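Putative modification methylase (Thermus thermophilus, PDB 2ZIG) probably transfers a methyl group from S-adenosyl-L-methionine to the exocyclic N4 of cytosine in DNA. Local coordinates at residues G236-D241 against G257-G262. Residues are numbered along the deposited sequence; the frame is centred on the assembly and turned at random.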
loop_
_atom_site.group_PDB
_atom_site.type_symbol
_atom_site.label_atom_id
_atom_site.label_comp_id
_atom_site.label_asym_id
_atom_site.label_seq_id
_atom_site.Cartn_x
_atom_site.Cartn_y
_atom_site.Cartn_z
ATOM N N GLY B 236 25.485 4.769 16.769
ATOM C CA GLY B 236 25.521 4.051 18.031
ATOM C C GLY B 236 24.307 3.169 18.305
ATOM O O GLY B 236 24.405 2.227 19.093
ATOM N N ASP B 237 23.167 3.464 17.674
ATOM C CA ASP B 237 21.957 2.657 17.863
ATOM C C ASP B 237 22.139 1.230 17.352
ATOM O O ASP B 237 23.074 0.937 16.599
ATOM C CB ASP B 237 20.760 3.251 17.115
ATOM C CG ASP B 237 20.232 4.521 17.745
ATOM O OD1 ASP B 237 20.629 4.854 18.884
ATOM O OD2 ASP B 237 19.396 5.182 17.091
ATOM N N VAL B 238 21.225 0.352 17.757
ATOM C CA VAL B 238 21.235 -1.045 17.346
ATOM C C VAL B 238 20.221 -1.228 16.215
ATOM O O VAL B 238 19.035 -0.925 16.379
ATOM C CB VAL B 238 20.836 -1.986 18.514
ATOM C CG1 VAL B 238 20.843 -3.438 18.037
ATOM C CG2 VAL B 238 21.798 -1.803 19.693
ATOM N N VAL B 239 20.698 -1.710 15.075
ATOM C CA VAL B 239 19.848 -1.942 13.913
ATOM C C VAL B 239 19.717 -3.444 13.721
ATOM O O VAL B 239 20.719 -4.156 13.613
ATOM C CB VAL B 239 20.454 -1.312 12.632
ATOM C CG1 VAL B 239 19.585 -1.647 11.416
ATOM C CG2 VAL B 239 20.560 0.199 12.795
ATOM N N LEU B 240 18.480 -3.923 13.675
ATOM C CA LEU B 240 18.228 -5.346 13.531
ATOM C C LEU B 240 17.507 -5.760 12.261
ATOM O O LEU B 240 16.587 -5.084 11.817
ATOM C CB LEU B 240 17.410 -5.847 14.721
ATOM C CG LEU B 240 16.785 -7.236 14.540
ATOM C CD1 LEU B 240 17.884 -8.288 14.448
ATOM C CD2 LEU B 240 15.866 -7.538 15.695
ATOM N N ASP B 241 17.942 -6.878 11.685
ATOM C CA ASP B 241 17.296 -7.453 10.508
ATOM C C ASP B 241 17.093 -8.933 10.867
ATOM O O ASP B 241 18.054 -9.699 10.923
ATOM C CB ASP B 241 18.187 -7.342 9.263
ATOM C CG ASP B 241 17.473 -7.787 7.994
ATOM O OD1 ASP B 241 16.547 -8.614 8.092
ATOM O OD2 ASP B 241 17.837 -7.322 6.890
ATOM N N GLY B 257 28.100 3.725 11.219
ATOM C CA GLY B 257 28.264 3.863 12.654
ATOM C C GLY B 257 27.143 3.363 13.551
ATOM O O GLY B 257 27.008 3.835 14.677
ATOM N N ARG B 258 26.329 2.432 13.063
ATOM C CA ARG B 258 25.270 1.843 13.882
ATOM C C ARG B 258 25.709 0.414 14.190
ATOM O O ARG B 258 26.483 -0.168 13.431
ATOM C CB ARG B 258 23.930 1.796 13.137
ATOM C CG ARG B 258 23.105 3.062 13.233
ATOM C CD ARG B 258 23.736 4.201 12.464
ATOM N NE ARG B 258 22.815 5.322 12.341
ATOM C CZ ARG B 258 23.142 6.502 11.824
ATOM N NH1 ARG B 258 24.377 6.713 11.384
ATOM N NH2 ARG B 258 22.230 7.463 11.734
ATOM N N ARG B 259 25.223 -0.145 15.294
ATOM C CA ARG B 259 25.566 -1.519 15.671
ATOM C C ARG B 259 24.636 -2.496 14.935
ATOM O O ARG B 259 23.409 -2.406 15.040
ATOM C CB ARG B 259 25.419 -1.690 17.186
ATOM C CG ARG B 259 26.260 -0.703 17.995
ATOM C CD ARG B 259 25.772 -0.580 19.434
ATOM N NE ARG B 259 26.122 -1.738 20.249
ATOM C CZ ARG B 259 25.611 -1.991 21.453
ATOM N NH1 ARG B 259 24.715 -1.169 21.992
ATOM N NH2 ARG B 259 26.004 -3.067 22.124
ATOM N N ALA B 260 25.219 -3.428 14.195
ATOM C CA ALA B 260 24.426 -4.383 13.446
ATOM C C ALA B 260 24.070 -5.617 14.252
ATOM O O ALA B 260 24.904 -6.182 14.956
ATOM C CB ALA B 260 25.160 -4.797 12.172
ATOM N N LEU B 261 22.813 -6.020 14.137
ATOM C CA LEU B 261 22.300 -7.206 14.801
ATOM C C LEU B 261 21.413 -7.903 13.777
ATOM O O LEU B 261 20.563 -7.267 13.147
ATOM C CB LEU B 261 21.466 -6.830 16.029
ATOM C CG LEU B 261 20.929 -7.995 16.867
ATOM C CD1 LEU B 261 22.115 -8.795 17.385
ATOM C CD2 LEU B 261 20.063 -7.493 18.030
ATOM N N GLY B 262 21.615 -9.204 13.598
ATOM C CA GLY B 262 20.800 -9.926 12.644
ATOM C C GLY B 262 20.549 -11.385 12.957
ATOM O O GLY B 262 21.198 -11.984 13.820
#
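Val238 holds CG1 anti to its backbone N (chi1 179°), which lays this methyl against Leu261 CB at 4.0 Å, while CG2, beside the N, meets Arg259 NH1 at 3.8 Å. Arg259 sends CG back beside its own N (chi1 -57°), and its aliphatic part runs past the carbonyl of Gly236, with CD 3.1 Å from Gly236 O. On the same face of the sheet Leu240 CD1 lies 3.1 Å from Leu261 O and also touches Leu261 CG. Val239, on the opposite face from Val238 and Leu240, meets with CG2 the CB of Arg258 in the loop before the strand at 3.7 Å, and Thr249 and Ala253 of helix 248-255 cover Val239. The guanidinium of Arg258 is engaged by the carbonyls of Trp256 and Ser233. Parallel backbone ladder bonds join the strands: Arg259 N to Asp237 O, Val239 N to Arg259 O at 2.8 Å, Leu261 N to Val239 O, and Asp241 N to Leu261 O. Before the strands start, Gly236 N also binds, at 2.8 Å, the O of Gly257, the C-prime residue of the Schellman motif that ends helix 248-255. At the far end the Asp241 carboxylate turns away to Thr46 OG1, Thr249 OG1 and Phe243 N. Strands 238-241 and 259-264 with the intervening helix form a beta-alpha-beta unit of the Rossmann-like methyltransferase fold: Asp241 lies near Thr248, and strand 259-264 ends at Glu264, both S-adenosyl-L-methionine-binding residues.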